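Local coordinates for hemolysin activator protein CdiB (Acinetobacter baumannii ACICU, PDB 6WIL) that probably exports its partner toxin protein across the outer membrane, acting as the two-partner-secretion transporter of a contact-dependent growth inhibition system, at residues 434-439 against 482-487; 497-502 against 517-522; 534-539 against 548-553. One frame throughout, in Å; residues are numbered along the deposited sequence.

Interaction 1: 434-439 against 482-487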
loop_
_atom_site.group_PDB
_atom_site.type_symbol
_atom_site.label_atom_id
_atom_site.label_comp_id
_atom_site.label_asym_id
_atom_site.label_seq_id
_atom_site.Cartn_x
_atom_site.Cartn_y
_atom_site.Cartn_z
ATOM N N ALA A 434 -0.700 -22.862 -6.059
ATOM C CA ALA A 434 0.189 -22.432 -4.991
ATOM C C ALA A 434 0.376 -20.924 -5.074
ATOM O O ALA A 434 0.009 -20.284 -6.060
ATOM C CB ALA A 434 1.542 -23.149 -5.065
ATOM N N GLN A 435 0.962 -20.361 -4.020
ATOM C CA GLN A 435 1.258 -18.938 -3.953
ATOM C C GLN A 435 2.666 -18.746 -3.411
ATOM O O GLN A 435 3.087 -19.456 -2.494
ATOM C CB GLN A 435 0.249 -18.197 -3.063
ATOM C CG GLN A 435 0.082 -16.722 -3.396
ATOM C CD GLN A 435 -1.093 -16.466 -4.320
ATOM O OE1 GLN A 435 -1.928 -17.344 -4.538
ATOM N NE2 GLN A 435 -1.168 -15.256 -4.863
ATOM N N TYR A 436 3.396 -17.796 -3.987
ATOM C CA TYR A 436 4.727 -17.439 -3.515
ATOM C C TYR A 436 4.706 -16.017 -2.980
ATOM O O TYR A 436 4.125 -15.119 -3.598
ATOM C CB TYR A 436 5.775 -17.563 -4.625
ATOM C CG TYR A 436 7.105 -16.935 -4.271
ATOM C CD1 TYR A 436 8.027 -17.611 -3.484
ATOM C CD2 TYR A 436 7.434 -15.664 -4.720
ATOM C CE1 TYR A 436 9.241 -17.036 -3.157
ATOM C CE2 TYR A 436 8.643 -15.083 -4.400
ATOM C CZ TYR A 436 9.543 -15.772 -3.620
ATOM O OH TYR A 436 10.748 -15.194 -3.301
ATOM N N ARG A 437 5.356 -15.812 -1.836
ATOM C CA ARG A 437 5.330 -14.525 -1.156
ATOM C C ARG A 437 6.729 -14.146 -0.696
ATOM O O ARG A 437 7.404 -14.943 -0.039
ATOM C CB ARG A 437 4.384 -14.566 0.046
ATOM C CG ARG A 437 4.355 -13.282 0.839
ATOM C CD ARG A 437 3.258 -12.370 0.344
ATOM N NE ARG A 437 3.194 -11.130 1.106
ATOM C CZ ARG A 437 2.688 -11.034 2.330
ATOM N NH1 ARG A 437 2.671 -9.864 2.950
ATOM N NH2 ARG A 437 2.212 -12.110 2.942
ATOM N N LEU A 438 7.150 -12.925 -1.027
ATOM C CA LEU A 438 8.420 -12.380 -0.566
ATOM C C LEU A 438 8.185 -11.032 0.099
ATOM O O LEU A 438 7.572 -10.142 -0.499
ATOM C CB LEU A 438 9.421 -12.228 -1.719
ATOM C CG LEU A 438 10.769 -11.574 -1.384
ATOM C CD1 LEU A 438 11.911 -12.329 -2.046
ATOM C CD2 LEU A 438 10.797 -10.108 -1.804
ATOM N N ASN A 439 8.676 -10.890 1.329
ATOM C CA ASN A 439 8.649 -9.633 2.067
ATOM C C ASN A 439 10.079 -9.187 2.331
ATOM O O ASN A 439 10.887 -9.961 2.854
ATOM C CB ASN A 439 7.900 -9.781 3.394
ATOM C CG ASN A 439 6.463 -10.203 3.206
ATOM O OD1 ASN A 439 5.801 -9.784 2.257
ATOM N ND2 ASN A 439 5.969 -11.042 4.111
ATOM N N GLN A 482 10.568 -15.323 2.848
ATOM C CA GLN A 482 10.064 -16.036 1.683
ATOM C C GLN A 482 9.156 -17.164 2.135
ATOM O O GLN A 482 9.412 -17.811 3.155
ATOM C CB GLN A 482 11.205 -16.583 0.820
ATOM C CG GLN A 482 11.900 -15.514 0.001
ATOM C CD GLN A 482 12.945 -16.088 -0.929
ATOM O OE1 GLN A 482 12.749 -16.145 -2.142
ATOM N NE2 GLN A 482 14.066 -16.514 -0.364
ATOM N N GLU A 483 8.096 -17.400 1.367
ATOM C CA GLU A 483 7.055 -18.324 1.788
ATOM C C GLU A 483 6.317 -18.845 0.565
ATOM O O GLU A 483 6.060 -18.095 -0.381
ATOM C CB GLU A 483 6.081 -17.636 2.753
ATOM C CG GLU A 483 4.831 -18.431 3.083
ATOM C CD GLU A 483 3.849 -17.622 3.905
ATOM O OE1 GLU A 483 4.225 -17.183 5.013
ATOM O OE2 GLU A 483 2.711 -17.405 3.434
ATOM N N ILE A 484 5.991 -20.133 0.594
ATOM C CA ILE A 484 5.161 -20.776 -0.415
ATOM C C ILE A 484 4.000 -21.453 0.294
ATOM O O ILE A 484 4.210 -22.228 1.232
ATOM C CB ILE A 484 5.954 -21.805 -1.240
ATOM C CG1 ILE A 484 7.078 -21.117 -2.014
ATOM C CG2 ILE A 484 5.025 -22.561 -2.175
ATOM C CD1 ILE A 484 8.177 -22.057 -2.411
ATOM N N SER A 485 2.782 -21.164 -0.153
ATOM C CA SER A 485 1.581 -21.781 0.386
ATOM C C SER A 485 0.838 -22.514 -0.723
ATOM O O SER A 485 0.739 -22.015 -1.849
ATOM C CB SER A 485 0.667 -20.738 1.038
ATOM O OG SER A 485 0.313 -19.724 0.116
ATOM N N LEU A 486 0.332 -23.706 -0.399
ATOM C CA LEU A 486 -0.464 -24.515 -1.313
ATOM C C LEU A 486 -1.777 -24.887 -0.642
ATOM O O LEU A 486 -1.837 -25.071 0.575
ATOM C CB LEU A 486 0.282 -25.797 -1.754
ATOM C CG LEU A 486 0.769 -26.847 -0.745
ATOM C CD1 LEU A 486 -0.309 -27.890 -0.412
ATOM C CD2 LEU A 486 2.035 -27.524 -1.271
ATOM N N ASN A 487 -2.828 -25.014 -1.448
ATOM C CA ASN A 487 -4.128 -25.399 -0.919
ATOM C C ASN A 487 -4.110 -26.839 -0.428
ATOM O O ASN A 487 -3.586 -27.736 -1.094
ATOM C CB ASN A 487 -5.213 -25.237 -1.980
ATOM C CG ASN A 487 -5.713 -23.820 -2.081
ATOM O OD1 ASN A 487 -5.498 -23.013 -1.178
ATOM N ND2 ASN A 487 -6.392 -23.508 -3.175
HETATM O O HOH W 1 2.320 -17.396 0.193
#
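Y436 and Q482 meet through their polar ends: the phenol OH gives a short hydrogen bond of 2.5 Å to OE1 of Q482. The acceptor is used on a lone pair, in the plane of its carbonyl, and OE1 also lies in the plane of the tyrosine ring, while ring and amide stand 84° apart. With CG anti to the backbone N (chi1 168°), the ring of Y436 starts out beside its own carbonyl carbon. Its CD1 edge then meets CG1 of I484 at 3.9 Å. L438 runs side by side with Q482 and brings CD1 to 3.8 Å from CG of the glutamine, so the amide is flanked by a methyl as well as bonded by the phenol. This is the closely packed face of the contact. The backbones that carry it are neighbouring antiparallel strands, 432-444 and 476-487, in the wall of the 16-stranded barrel characteristic of two-partner-secretion transporters of the Omp85 superfamily. Two hydrogen-bonded pairs join them: Q435 N reaches S485 O at 2.7 Å and R437 N reaches E483 O at 2.8 Å, each answered by a bond in the other direction. On the face carrying Q435, R437, E483 and S485 the side chains of the two segments meet more loosely, partly through water. Q435 touches OG of S485 with CB alone, then bends at chi2 and leads its amide away. A water sits between the side chains, giving a hydrogen bond to OE2 of E483 and pairing with OG of S485; its bond to Q435 O is weak. R437 NH2 stays 5.3 Å from E483 OE2, too far for a salt bridge, and the carboxylate is instead held through OE1 by R464 and R524.

Interaction 2: 497-502 against 517-522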
loop_
_atom_site.group_PDB
_atom_site.type_symbol
_atom_site.label_atom_id
_atom_site.label_comp_id
_atom_site.label_asym_id
_atom_site.label_seq_id
_atom_site.Cartn_x
_atom_site.Cartn_y
_atom_site.Cartn_z
HETATM N N MSE A 497 5.329 -23.288 3.864
HETATM C CA MSE A 497 6.683 -23.395 4.392
HETATM C C MSE A 497 7.394 -22.075 4.126
HETATM O O MSE A 497 7.209 -21.469 3.070
HETATM C CB MSE A 497 7.442 -24.560 3.755
HETATM C CG MSE A 497 8.560 -25.123 4.620
HETATM SE SE MSE A 497 10.157 -25.609 3.605
HETATM C CE MSE A 497 9.329 -26.658 2.187
ATOM N N ALA A 498 8.198 -21.616 5.080
ATOM C CA ALA A 498 8.822 -20.307 4.978
ATOM C C ALA A 498 10.303 -20.393 5.312
ATOM O O ALA A 498 10.726 -21.193 6.151
ATOM C CB ALA A 498 8.137 -19.290 5.901
ATOM N N VAL A 499 11.089 -19.558 4.633
ATOM C CA VAL A 499 12.520 -19.413 4.880
ATOM C C VAL A 499 12.834 -17.924 4.934
ATOM O O VAL A 499 12.625 -17.209 3.946
ATOM C CB VAL A 499 13.373 -20.102 3.802
ATOM C CG1 VAL A 499 14.852 -19.878 4.082
ATOM C CG2 VAL A 499 13.056 -21.591 3.735
ATOM N N ASP A 500 13.336 -17.461 6.077
ATOM C CA ASP A 500 13.630 -16.054 6.306
ATOM C C ASP A 500 15.121 -15.857 6.550
ATOM O O ASP A 500 15.839 -16.785 6.928
ATOM C CB ASP A 500 12.839 -15.506 7.502
ATOM C CG ASP A 500 11.335 -15.573 7.294
ATOM O OD1 ASP A 500 10.891 -16.014 6.213
ATOM O OD2 ASP A 500 10.595 -15.178 8.218
ATOM N N GLN A 501 15.576 -14.620 6.343
ATOM C CA GLN A 501 16.981 -14.258 6.478
ATOM C C GLN A 501 17.087 -12.819 6.960
ATOM O O GLN A 501 16.383 -11.942 6.458
ATOM C CB GLN A 501 17.741 -14.396 5.153
ATOM C CG GLN A 501 17.897 -15.814 4.648
ATOM C CD GLN A 501 18.543 -15.869 3.279
ATOM O OE1 GLN A 501 19.769 -15.901 3.156
ATOM N NE2 GLN A 501 17.719 -15.873 2.239
ATOM N N GLY A 502 17.982 -12.581 7.911
ATOM C CA GLY A 502 18.238 -11.239 8.392
ATOM C C GLY A 502 19.714 -10.900 8.341
ATOM O O GLY A 502 20.578 -11.770 8.442
ATOM N N LEU A 517 19.268 -17.262 9.858
ATOM C CA LEU A 517 18.524 -18.060 8.890
ATOM C C LEU A 517 17.580 -18.968 9.657
ATOM O O LEU A 517 18.027 -19.838 10.411
ATOM C CB LEU A 517 19.461 -18.886 8.002
ATOM C CG LEU A 517 18.771 -19.874 7.056
ATOM C CD1 LEU A 517 18.136 -19.161 5.877
ATOM C CD2 LEU A 517 19.733 -20.953 6.581
ATOM N N GLY A 518 16.280 -18.757 9.476
ATOM C CA GLY A 518 15.280 -19.588 10.115
ATOM C C GLY A 518 14.327 -20.197 9.110
ATOM O O GLY A 518 14.240 -19.733 7.968
ATOM N N SER A 519 13.611 -21.242 9.514
ATOM C CA SER A 519 12.644 -21.886 8.640
ATOM C C SER A 519 11.393 -22.217 9.439
ATOM O O SER A 519 11.457 -22.483 10.641
ATOM C CB SER A 519 13.214 -23.153 7.993
ATOM O OG SER A 519 12.377 -23.601 6.941
ATOM N N VAL A 520 10.253 -22.201 8.753
ATOM C CA VAL A 520 8.948 -22.366 9.383
ATOM C C VAL A 520 8.080 -23.251 8.500
ATOM O O VAL A 520 8.087 -23.119 7.272
ATOM C CB VAL A 520 8.276 -20.997 9.635
ATOM C CG1 VAL A 520 6.763 -21.131 9.714
ATOM C CG2 VAL A 520 8.814 -20.379 10.911
ATOM N N LEU A 521 7.341 -24.164 9.129
ATOM C CA LEU A 521 6.348 -24.992 8.456
ATOM C C LEU A 521 5.053 -24.929 9.253
ATOM O O LEU A 521 5.067 -25.118 10.474
ATOM C CB LEU A 521 6.831 -26.441 8.328
ATOM C CG LEU A 521 5.909 -27.420 7.597
ATOM C CD1 LEU A 521 5.834 -27.095 6.114
ATOM C CD2 LEU A 521 6.364 -28.853 7.819
ATOM N N GLY A 522 3.943 -24.658 8.573
ATOM C CA GLY A 522 2.690 -24.509 9.274
ATOM C C GLY A 522 1.490 -24.609 8.358
ATOM O O GLY A 522 1.609 -24.946 7.179
#
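A498 O is gripped twice from across the strand pair. V520 N donates to it at 2.8 Å and the hydroxyl OG of S519 at 3.0 Å, the two donors arriving from opposite faces of the carbonyl plane. The serine can do this because its OG lies anti to its own backbone N (chi1 -167°), and its hydroxyl is thereby occupied by a backbone oxygen of the facing strand. On the same face as S519, CD1 of L517 fits among three neighbours: CG1 of V499, CG of Q501 at 3.6 Å, and the backbone O of D500 at 3.5 Å. At the other end the selenomethionine M497 lays CG against CD1 of L521 at 3.7 Å before its chain bends away. On the opposite face, A498 and V520 meet CB to CB at 4.1 Å, while D500 and G518 meet through their backbones alone, the carboxylate being turned to R464. The D500-G518 pair has the longer backbone bonds, 3.1 Å from D500 N to G518 O and 3.3 Å from G518 N to D500 O. In the second shell, Y515 OH bonds OE1 of Q501, and R464 forms a salt bridge with OD2 of D500. R464 belongs to the V-R-G-F sequence of a loop, and its pairing with an aspartate of the barrel wall is the arrangement known from Omp85 proteins, where this loop is anchored inside the barrel. The two segments form the hairpin of strands 493-505 and 515-526, with strand 476-487 beside the first and strand 530-541 beside the second.

Interaction 3: 534-539 against 548-553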
loop_
_atom_site.group_PDB
_atom_site.type_symbol
_atom_site.label_atom_id
_atom_site.label_comp_id
_atom_site.label_asym_id
_atom_site.label_seq_id
_atom_site.Cartn_x
_atom_site.Cartn_y
_atom_site.Cartn_z
ATOM N N ALA A 534 -1.133 -21.886 12.693
ATOM C CA ALA A 534 -0.213 -22.618 13.549
ATOM C C ALA A 534 1.045 -22.953 12.766
ATOM O O ALA A 534 0.971 -23.362 11.604
ATOM C CB ALA A 534 -0.853 -23.903 14.085
ATOM N N PHE A 535 2.199 -22.777 13.405
ATOM C CA PHE A 535 3.463 -23.102 12.764
ATOM C C PHE A 535 4.436 -23.640 13.798
ATOM O O PHE A 535 4.393 -23.264 14.973
ATOM C CB PHE A 535 4.077 -21.885 12.056
ATOM C CG PHE A 535 4.597 -20.827 12.994
ATOM C CD1 PHE A 535 3.774 -19.803 13.429
ATOM C CD2 PHE A 535 5.916 -20.850 13.430
ATOM C CE1 PHE A 535 4.250 -18.827 14.284
ATOM C CE2 PHE A 535 6.395 -19.881 14.290
ATOM C CZ PHE A 535 5.561 -18.867 14.716
ATOM N N THR A 536 5.314 -24.525 13.345
ATOM C CA THR A 536 6.483 -24.939 14.104
ATOM C C THR A 536 7.724 -24.628 13.279
ATOM O O THR A 536 7.747 -24.860 12.065
ATOM C CB THR A 536 6.429 -26.429 14.462
ATOM O OG1 THR A 536 7.715 -26.858 14.923
ATOM C CG2 THR A 536 6.012 -27.261 13.259
ATOM N N GLY A 537 8.747 -24.079 13.933
ATOM C CA GLY A 537 9.932 -23.623 13.239
ATOM C C GLY A 537 11.189 -23.900 14.039
ATOM O O GLY A 537 11.138 -24.404 15.162
ATOM N N ARG A 538 12.324 -23.558 13.431
ATOM C CA ARG A 538 13.618 -23.708 14.080
ATOM C C ARG A 538 14.606 -22.758 13.423
ATOM O O ARG A 538 14.443 -22.378 12.260
ATOM C CB ARG A 538 14.129 -25.152 13.998
ATOM C CG ARG A 538 14.747 -25.520 12.655
ATOM C CD ARG A 538 15.313 -26.931 12.669
ATOM N NE ARG A 538 15.950 -27.251 13.944
ATOM C CZ ARG A 538 17.188 -26.900 14.277
ATOM N NH1 ARG A 538 17.677 -27.240 15.464
ATOM N NH2 ARG A 538 17.936 -26.207 13.429
ATOM N N GLY A 539 15.630 -22.376 14.185
ATOM C CA GLY A 539 16.713 -21.581 13.632
ATOM C C GLY A 539 17.732 -22.477 12.952
ATOM O O GLY A 539 18.180 -23.475 13.526
ATOM N N LYS A 548 19.107 -21.339 18.483
ATOM C CA LYS A 548 18.655 -22.215 17.393
ATOM C C LYS A 548 17.750 -23.328 17.922
ATOM O O LYS A 548 17.836 -24.483 17.500
ATOM C CB LYS A 548 19.828 -22.799 16.596
ATOM C CG LYS A 548 20.440 -21.825 15.602
ATOM C CD LYS A 548 21.488 -22.494 14.722
ATOM C CE LYS A 548 22.632 -23.037 15.555
ATOM N NZ LYS A 548 23.114 -22.010 16.518
ATOM N N ASP A 549 16.863 -22.970 18.845
ATOM C CA ASP A 549 15.948 -23.924 19.452
ATOM C C ASP A 549 14.705 -24.087 18.576
ATOM O O ASP A 549 14.543 -23.422 17.548
ATOM C CB ASP A 549 15.587 -23.468 20.865
ATOM C CG ASP A 549 15.367 -24.626 21.817
ATOM O OD1 ASP A 549 16.201 -25.557 21.828
ATOM O OD2 ASP A 549 14.371 -24.593 22.571
ATOM N N TRP A 550 13.819 -24.994 18.975
ATOM C CA TRP A 550 12.549 -25.182 18.286
ATOM C C TRP A 550 11.511 -24.216 18.842
ATOM O O TRP A 550 11.420 -24.015 20.056
ATOM C CB TRP A 550 12.051 -26.620 18.435
ATOM C CG TRP A 550 12.787 -27.603 17.585
ATOM C CD1 TRP A 550 13.951 -28.243 17.895
ATOM C CD2 TRP A 550 12.408 -28.065 16.284
ATOM N NE1 TRP A 550 14.323 -29.073 16.865
ATOM C CE2 TRP A 550 13.391 -28.982 15.863
ATOM C CE3 TRP A 550 11.333 -27.791 15.431
ATOM C CZ2 TRP A 550 13.332 -29.627 14.630
ATOM C CZ3 TRP A 550 11.277 -28.432 14.207
ATOM C CH2 TRP A 550 12.269 -29.339 13.818
ATOM N N VAL A 551 10.731 -23.617 17.944
ATOM C CA VAL A 551 9.709 -22.653 18.328
ATOM C C VAL A 551 8.370 -23.079 17.746
ATOM O O VAL A 551 8.301 -23.745 16.707
ATOM C CB VAL A 551 10.065 -21.218 17.874
ATOM C CG1 VAL A 551 11.321 -20.730 18.579
ATOM C CG2 VAL A 551 10.234 -21.163 16.363
ATOM N N THR A 552 7.298 -22.692 18.432
ATOM C CA THR A 552 5.941 -22.945 17.975
ATOM C C THR A 552 5.139 -21.653 18.045
ATOM O O THR A 552 5.479 -20.724 18.782
ATOM C CB THR A 552 5.249 -24.040 18.804
ATOM O OG1 THR A 552 5.638 -23.925 20.180
ATOM C CG2 THR A 552 5.618 -25.420 18.288
ATOM N N GLY A 553 4.071 -21.602 17.258
ATOM C CA GLY A 553 3.180 -20.461 17.275
ATOM C C GLY A 553 1.760 -20.839 16.912
ATOM O O GLY A 553 1.534 -21.548 15.928
#
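The last hairpin of the barrel, strands 530-541 and 550-559, holds this contact, in which F535 covers G553 and R538 packs on W550. The F535 ring lies over its cross-strand glycine partner, with CA of G553 4.0 Å from the ring centroid in a CH-pi contact over the face, offset toward the rim. A chi1 of 70° puts CG between the backbone N and the carbonyl carbon, from where the ring folds across the facing strand. Four backbone bonds join F535 to G553 and G537 to V551; the one from V551 N to G537 O is nearly straight, but its donor stands above the carbonyl plane. On the other face, CB of R538 sits 4.1 Å from the centroid of the six-membered ring of W550, almost on its normal. The arginine chain continues over the same indole: NE comes within 3.6 Å of CZ2, and the guanidinium is turned 73° to the ring, with W550 NE1 at its edge. T536 OG1 approaches the indole edge at CE3. Near the turn, the methylenes of K548 rest on G539 O, CG at 3.5 Å. Beyond the backbone bonding, then, the hairpin is joined mainly by carbon-to-ring packing: the aliphatic part of R538, CB and CD, covers the indole face, while the steeply turned guanidinium does not stack on it.

The three contacts follow one another along the chain and lie on the same side of its centre, in the C-terminal part of one closed antiparallel barrel. Interactions 1 and 2 have centres about 12 Å apart and meet where strands 476-487 and 493-505 are neighbours, through Q482 with V499 and I484 with M497. Interactions 2 and 3 are about 9 Å apart and share the border of strands 515-526 and 530-541, where L521 pairs with T536. Interactions 1 and 3, about 18 Å apart, do not touch. Together they form a continuous stretch of wall from strand 432-444 to the final strand 550-559, which closes the barrel against 217-228.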